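DNA damage response protein Rtt109, putative (Neosartorya fumigata, PDB 5ZB9) probably transfers an acetyl group from acetyl-CoA to lysine side chains of histones, histone H3 among them. Local coordinates at residues 249-257 and 289-300; 41-49 and 333-341. All blocks are in the same frame, centred on the assembly; numbering follows the deposited sequence.

Interaction 1: residues 249-257 and 289-300; sequences NAPPRCLVP and GHWRSVKSLAQF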
# COMPACT_ATOMS: atom_id res chain seq x y z
N ASN A 249 -6.02 17.99 -17.00
CA ASN A 249 -6.27 18.08 -18.43
C ASN A 249 -5.13 17.49 -19.25
O ASN A 249 -5.22 17.42 -20.48
CB ASN A 249 -6.52 19.53 -18.84
CG ASN A 249 -7.95 19.98 -18.57
OD1 ASN A 249 -8.65 19.39 -17.75
ND2 ASN A 249 -8.38 21.03 -19.26
N ALA A 250 -4.07 17.07 -18.57
CA ALA A 250 -2.97 16.36 -19.22
C ALA A 250 -3.48 15.04 -19.82
O ALA A 250 -4.59 14.60 -19.48
CB ALA A 250 -1.85 16.12 -18.22
N PRO A 251 -2.71 14.42 -20.73
CA PRO A 251 -3.20 13.16 -21.32
C PRO A 251 -3.40 12.08 -20.26
O PRO A 251 -2.65 12.04 -19.28
CB PRO A 251 -2.08 12.77 -22.29
CG PRO A 251 -1.34 14.03 -22.54
CD PRO A 251 -1.41 14.82 -21.29
N PRO A 252 -4.40 11.20 -20.45
CA PRO A 252 -4.75 10.19 -19.44
C PRO A 252 -3.54 9.38 -18.96
O PRO A 252 -3.49 9.02 -17.79
CB PRO A 252 -5.75 9.30 -20.18
CG PRO A 252 -6.36 10.20 -21.20
CD PRO A 252 -5.27 11.13 -21.63
N ARG A 253 -2.57 9.13 -19.84
CA ARG A 253 -1.39 8.34 -19.47
C ARG A 253 -0.57 8.98 -18.35
O ARG A 253 0.29 8.33 -17.77
CB ARG A 253 -0.50 8.11 -20.69
CG ARG A 253 0.20 9.36 -21.23
CD ARG A 253 1.13 9.00 -22.38
NE ARG A 253 2.03 7.92 -22.00
CZ ARG A 253 3.22 8.12 -21.45
NH1 ARG A 253 3.66 9.35 -21.25
NH2 ARG A 253 3.98 7.08 -21.11
N CYS A 254 -0.85 10.24 -18.05
CA CYS A 254 -0.12 10.97 -17.02
C CYS A 254 -0.88 11.04 -15.70
O CYS A 254 -0.34 11.49 -14.69
CB CYS A 254 0.18 12.41 -17.48
SG CYS A 254 0.97 12.56 -19.09
N LEU A 255 -2.13 10.60 -15.72
CA LEU A 255 -3.03 10.83 -14.60
C LEU A 255 -3.17 9.63 -13.67
O LEU A 255 -3.81 9.74 -12.63
CB LEU A 255 -4.41 11.23 -15.14
CG LEU A 255 -4.36 12.44 -16.09
CD1 LEU A 255 -5.77 12.85 -16.52
CD2 LEU A 255 -3.62 13.60 -15.46
N VAL A 256 -2.58 8.49 -14.04
CA VAL A 256 -2.68 7.25 -13.26
C VAL A 256 -1.31 6.80 -12.74
O VAL A 256 -0.34 6.77 -13.48
CB VAL A 256 -3.28 6.12 -14.11
CG1 VAL A 256 -3.47 4.87 -13.28
CG2 VAL A 256 -4.60 6.57 -14.71
N PRO A 257 -1.23 6.44 -11.45
CA PRO A 257 0.10 6.08 -10.93
C PRO A 257 0.54 4.68 -11.36
O PRO A 257 -0.28 3.78 -11.47
CB PRO A 257 -0.10 6.15 -9.41
CG PRO A 257 -1.54 5.85 -9.21
CD PRO A 257 -2.27 6.41 -10.40
N GLY A 289 1.07 12.24 -26.65
CA GLY A 289 0.91 11.32 -25.55
C GLY A 289 -0.49 10.73 -25.50
O GLY A 289 -0.91 10.20 -24.48
N HIS A 290 -1.22 10.84 -26.60
CA HIS A 290 -2.57 10.32 -26.65
C HIS A 290 -2.60 8.90 -27.19
O HIS A 290 -2.01 8.59 -28.22
CB HIS A 290 -3.47 11.21 -27.49
CG HIS A 290 -3.74 12.55 -26.89
ND1 HIS A 290 -4.15 13.64 -27.63
CD2 HIS A 290 -3.66 12.98 -25.60
CE1 HIS A 290 -4.31 14.68 -26.83
NE2 HIS A 290 -4.02 14.31 -25.60
N TRP A 291 -3.29 8.03 -26.46
CA TRP A 291 -3.47 6.65 -26.87
C TRP A 291 -4.41 6.54 -28.07
O TRP A 291 -5.18 7.45 -28.36
CB TRP A 291 -4.04 5.84 -25.73
CG TRP A 291 -3.16 5.69 -24.54
CD1 TRP A 291 -1.83 5.44 -24.54
CD2 TRP A 291 -3.56 5.76 -23.17
NE1 TRP A 291 -1.37 5.34 -23.24
CE2 TRP A 291 -2.42 5.53 -22.38
CE3 TRP A 291 -4.79 5.98 -22.53
CZ2 TRP A 291 -2.46 5.52 -21.00
CZ3 TRP A 291 -4.82 5.98 -21.15
CH2 TRP A 291 -3.67 5.76 -20.40
N ARG A 292 -4.35 5.39 -28.73
CA ARG A 292 -5.20 5.14 -29.89
C ARG A 292 -6.59 4.69 -29.45
O ARG A 292 -7.59 5.28 -29.85
CB ARG A 292 -4.56 4.09 -30.80
CG ARG A 292 -5.36 3.80 -32.07
CD ARG A 292 -4.69 2.76 -32.96
NE ARG A 292 -4.60 1.45 -32.31
CZ ARG A 292 -3.45 0.84 -32.05
NH1 ARG A 292 -3.46 -0.35 -31.45
NH2 ARG A 292 -2.29 1.41 -32.38
N SER A 293 -6.65 3.67 -28.61
CA SER A 293 -7.92 3.05 -28.26
C SER A 293 -8.60 3.66 -27.03
O SER A 293 -9.79 3.44 -26.83
CB SER A 293 -7.73 1.55 -28.05
OG SER A 293 -6.83 1.31 -26.98
N VAL A 294 -7.87 4.41 -26.22
CA VAL A 294 -8.45 5.04 -25.03
C VAL A 294 -8.18 6.54 -25.01
O VAL A 294 -7.02 6.96 -25.08
CB VAL A 294 -7.92 4.40 -23.72
CG1 VAL A 294 -8.31 5.25 -22.51
CG2 VAL A 294 -8.42 2.98 -23.56
N LYS A 295 -9.24 7.34 -24.90
CA LYS A 295 -9.14 8.78 -25.11
C LYS A 295 -9.31 9.64 -23.86
O LYS A 295 -8.98 10.82 -23.87
CB LYS A 295 -10.18 9.22 -26.15
CG LYS A 295 -9.96 8.61 -27.53
CD LYS A 295 -8.59 8.98 -28.07
CE LYS A 295 -8.34 8.41 -29.46
NZ LYS A 295 -7.08 8.98 -30.04
N SER A 296 -9.82 9.05 -22.79
CA SER A 296 -10.00 9.79 -21.54
C SER A 296 -9.78 8.90 -20.32
O SER A 296 -9.73 7.67 -20.43
CB SER A 296 -11.40 10.37 -21.48
OG SER A 296 -12.35 9.34 -21.25
N LEU A 297 -9.67 9.54 -19.16
CA LEU A 297 -9.53 8.82 -17.91
C LEU A 297 -10.77 7.98 -17.62
O LEU A 297 -10.66 6.82 -17.20
CB LEU A 297 -9.27 9.81 -16.77
CG LEU A 297 -8.91 9.20 -15.41
CD1 LEU A 297 -7.85 8.11 -15.58
CD2 LEU A 297 -8.43 10.29 -14.48
N ALA A 298 -11.94 8.55 -17.86
CA ALA A 298 -13.20 7.82 -17.71
C ALA A 298 -13.21 6.55 -18.55
O ALA A 298 -13.69 5.50 -18.12
CB ALA A 298 -14.37 8.71 -18.10
N GLN A 299 -12.66 6.65 -19.76
CA GLN A 299 -12.67 5.53 -20.69
C GLN A 299 -11.62 4.49 -20.30
O GLN A 299 -11.77 3.29 -20.58
CB GLN A 299 -12.43 6.04 -22.11
CG GLN A 299 -12.93 5.11 -23.20
CD GLN A 299 -12.59 5.61 -24.60
OE1 GLN A 299 -12.16 6.75 -24.79
NE2 GLN A 299 -12.77 4.73 -25.59
N PHE A 300 -10.55 4.94 -19.64
CA PHE A 300 -9.55 4.03 -19.09
C PHE A 300 -10.16 3.09 -18.04
O PHE A 300 -9.95 1.88 -18.10
CB PHE A 300 -8.38 4.83 -18.48
CG PHE A 300 -7.36 3.98 -17.75
CD1 PHE A 300 -6.34 3.36 -18.44
CD2 PHE A 300 -7.43 3.82 -16.37
CE1 PHE A 300 -5.40 2.57 -17.78
CE2 PHE A 300 -6.49 3.05 -15.70
CZ PHE A 300 -5.48 2.42 -16.40
O HOH W 1 -2.83 9.17 -22.77
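Arg253 and Pro252 lie against the indole of Trp291, in a tightly packed part of the contact between residues 249-257 and 289-300. CB of Arg253 is 3.3 Å from CZ2 of Trp291, the backbone N of Arg253 stands over one face of the ring, and CB of Pro252 approaches CZ3 of Trp291 at 3.6 Å. With chi1 at 68°, CG of Arg253 is set between its own backbone N and carbonyl carbon, and the chain runs on past Gly289, whose O is 3.2 Å from Arg253 CD. A second apolar patch forms where CG2 of Val256 meets Leu297 CD1 at 3.7 Å and lies over a face of the Phe300 ring, at the start of helix 297-304, which Ser296 N-caps. The outer side is looser: the exposed His290 meets Pro251 CB with its ring edge, 3.7 Å from CD2, and Lys295 bonds back to Trp291 O within its own segment. Water 1 bridges the two segments, accepting from Arg253 N and donating to Gly289 O while sitting over the indole face. Apolar packing and one bridging water thus carry the contact, while Asp272, at the end of helix 266-272, ties Arg253 NE, in a salt bridge, and Trp291 NE1 to a common carboxylate oxygen.

Interaction 2: residues 41-49 and 333-341; sequences APPGEEPES and QMTSSRVAS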
# COMPACT_ATOMS: atom_id res chain seq x y z
N ALA A 41 5.41 11.83 -17.24
CA ALA A 41 5.45 13.26 -17.53
C ALA A 41 4.61 13.59 -18.75
O ALA A 41 4.58 12.82 -19.71
CB ALA A 41 6.89 13.72 -17.75
N PRO A 42 3.93 14.74 -18.72
CA PRO A 42 3.21 15.23 -19.90
C PRO A 42 4.21 15.65 -20.97
O PRO A 42 5.38 15.84 -20.65
CB PRO A 42 2.43 16.44 -19.37
CG PRO A 42 2.62 16.43 -17.88
CD PRO A 42 3.88 15.69 -17.61
N PRO A 43 3.76 15.80 -22.23
CA PRO A 43 4.69 16.23 -23.28
C PRO A 43 5.36 17.57 -22.95
O PRO A 43 4.68 18.50 -22.51
CB PRO A 43 3.79 16.37 -24.52
CG PRO A 43 2.38 16.42 -23.99
CD PRO A 43 2.39 15.61 -22.73
N GLY A 44 6.67 17.63 -23.11
CA GLY A 44 7.40 18.87 -22.90
C GLY A 44 7.92 19.09 -21.49
O GLY A 44 8.55 20.12 -21.21
N GLU A 45 7.67 18.15 -20.60
CA GLU A 45 8.13 18.28 -19.22
C GLU A 45 8.95 17.07 -18.80
O GLU A 45 8.88 16.01 -19.42
CB GLU A 45 6.95 18.47 -18.28
CG GLU A 45 5.91 19.46 -18.80
CD GLU A 45 5.06 20.05 -17.70
OE1 GLU A 45 5.53 20.09 -16.54
OE2 GLU A 45 3.93 20.49 -17.99
N GLU A 46 9.75 17.24 -17.76
CA GLU A 46 10.49 16.13 -17.19
C GLU A 46 9.67 15.48 -16.09
O GLU A 46 8.77 16.11 -15.52
CB GLU A 46 11.85 16.60 -16.66
CG GLU A 46 12.85 16.98 -17.75
CD GLU A 46 13.18 15.82 -18.68
OE1 GLU A 46 13.41 14.70 -18.18
OE2 GLU A 46 13.21 16.03 -19.91
N PRO A 47 9.95 14.20 -15.79
CA PRO A 47 9.28 13.50 -14.69
C PRO A 47 9.62 14.12 -13.34
O PRO A 47 10.69 14.71 -13.19
CB PRO A 47 9.84 12.08 -14.77
CG PRO A 47 10.39 11.95 -16.14
CD PRO A 47 10.86 13.31 -16.53
N GLU A 48 8.73 13.99 -12.36
CA GLU A 48 9.01 14.50 -11.03
C GLU A 48 10.12 13.69 -10.40
O GLU A 48 10.16 12.47 -10.53
CB GLU A 48 7.76 14.49 -10.15
CG GLU A 48 6.64 15.35 -10.71
CD GLU A 48 5.61 15.73 -9.67
OE1 GLU A 48 5.87 15.51 -8.46
OE2 GLU A 48 4.55 16.27 -10.06
N SER A 49 11.03 14.38 -9.73
CA SER A 49 12.08 13.72 -8.97
C SER A 49 11.46 12.89 -7.85
O SER A 49 10.72 13.42 -7.01
CB SER A 49 13.06 14.75 -8.40
OG SER A 49 14.06 14.10 -7.63
N GLN A 333 -5.84 21.79 -4.97
CA GLN A 333 -5.34 20.91 -6.02
C GLN A 333 -3.85 20.62 -5.83
O GLN A 333 -3.10 21.46 -5.34
CB GLN A 333 -5.60 21.52 -7.41
CG GLN A 333 -5.15 20.64 -8.57
CD GLN A 333 -5.84 20.97 -9.88
OE1 GLN A 333 -6.82 20.33 -10.26
NE2 GLN A 333 -5.33 21.98 -10.58
N MET A 334 -3.45 19.40 -6.21
CA MET A 334 -2.04 19.00 -6.22
C MET A 334 -1.21 19.99 -7.05
O MET A 334 -1.69 20.54 -8.03
CB MET A 334 -1.91 17.57 -6.77
CG MET A 334 -0.48 17.06 -6.96
SD MET A 334 0.55 17.08 -5.47
CE MET A 334 -0.23 15.84 -4.43
N THR A 335 0.04 20.22 -6.63
CA THR A 335 0.93 21.11 -7.37
C THR A 335 2.09 20.32 -8.00
O THR A 335 2.49 19.27 -7.50
CB THR A 335 1.47 22.25 -6.48
OG1 THR A 335 2.27 21.72 -5.42
CG2 THR A 335 0.33 23.07 -5.89
N SER A 336 2.61 20.85 -9.10
CA SER A 336 3.66 20.18 -9.88
C SER A 336 5.08 20.52 -9.40
O SER A 336 5.37 21.67 -9.05
CB SER A 336 3.51 20.56 -11.36
OG SER A 336 4.54 20.02 -12.16
N SER A 337 5.95 19.52 -9.38
CA SER A 337 7.37 19.73 -9.07
C SER A 337 8.24 19.49 -10.31
O SER A 337 9.46 19.43 -10.22
CB SER A 337 7.83 18.82 -7.91
OG SER A 337 7.83 17.44 -8.28
N ARG A 338 7.58 19.35 -11.46
CA ARG A 338 8.27 19.11 -12.73
C ARG A 338 9.06 20.32 -13.22
O ARG A 338 8.70 21.47 -12.92
CB ARG A 338 7.27 18.69 -13.82
CG ARG A 338 6.48 17.43 -13.52
CD ARG A 338 5.59 17.03 -14.70
NE ARG A 338 4.59 18.05 -15.02
CZ ARG A 338 3.39 18.16 -14.45
NH1 ARG A 338 3.03 17.31 -13.49
NH2 ARG A 338 2.56 19.12 -14.83
N VAL A 339 10.12 20.06 -13.97
CA VAL A 339 10.88 21.11 -14.64
C VAL A 339 10.69 20.99 -16.16
O VAL A 339 10.52 19.88 -16.68
CB VAL A 339 12.38 21.05 -14.29
CG1 VAL A 339 13.07 22.35 -14.67
CG2 VAL A 339 12.57 20.77 -12.80
N ALA A 340 10.70 22.12 -16.86
CA ALA A 340 10.48 22.13 -18.31
C ALA A 340 11.75 21.77 -19.08
O ALA A 340 12.85 22.24 -18.75
CB ALA A 340 9.95 23.48 -18.75
N SER A 341 11.60 20.93 -20.10
CA SER A 341 12.73 20.48 -20.91
C SER A 341 12.80 21.22 -22.24
O SER A 341 13.87 21.68 -22.66
CB SER A 341 12.63 18.97 -21.15
OG SER A 341 11.31 18.58 -21.50
O HOH W 2 9.76 15.96 -6.73
O HOH W 3 11.17 17.28 -10.01
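Arg338 is clasped on several sides by residues 41-49 and by a hydroxyl of its own segment. Ser336 OG lies 3.2 Å above the centre of one face of its guanidinium, and the ring of Pro42 covers the opposite face, offset toward the rim. At the edge, NE donates to Glu45 OE1 over 2.7 Å, nearly in the guanidinium plane; the oxygen, however, is met from well above its carboxylate plane, the two planes being 55° apart. The salt bridge from NH1 to Glu48 OE2 is long, at 3.9 Å, and NH1 has a further partner in Asp246; the shared positive charge would be expected to keep Glu45 and Glu48 ionised. A bend at chi3 (-61°) turns the head group back toward Glu45, while CG of Arg338 packs 3.5 Å from CG of Glu48. The backbones meet in a single beta bridge, Glu45 with Ala340, rather than in a continuous sheet: Glu46 N donates to Val339 O at 3.0 Å, and Ser341 N and OG each give Gly44 O a weak bond. A type II turn from Pro42 to Glu45 leads into the bridge, with Gly44 at its positive-phi position; on the other segment, Arg338 N bonds to Ser336 OG in an ST turn. Ser337 OG donates to Glu48 OE1 (2.8 Å), again from above the carboxylate plane. Two waters extend this end of the contact, water 2 donating to both Ser337 OG and Ser49 O, and water 3 joining Ser49 N to Ser337 O.

Interactions 1 and 2 lie on the same side of the chain's centre, their own centres about 16 Å apart, both away from the residues known to bind CoA. In sequence they are nested: 41-49, between strands 22-35 and 50-61, pairs with 333-341, which follows strand 317-324, and interaction 1 falls wholly within that span. The two contacts touch directly, Cys254 SG packing 3.6 Å from Pro42 CA and Pro251 CG 4.1 Å from Pro43 CD. Loops leaving the mixed sheet are thereby packed together with those flanking helices 241-244, 266-272 and 297-304, so loops distant in sequence pack against one another at the edge of the chain, partly buried at interaction 1 and at the surface in interaction 2.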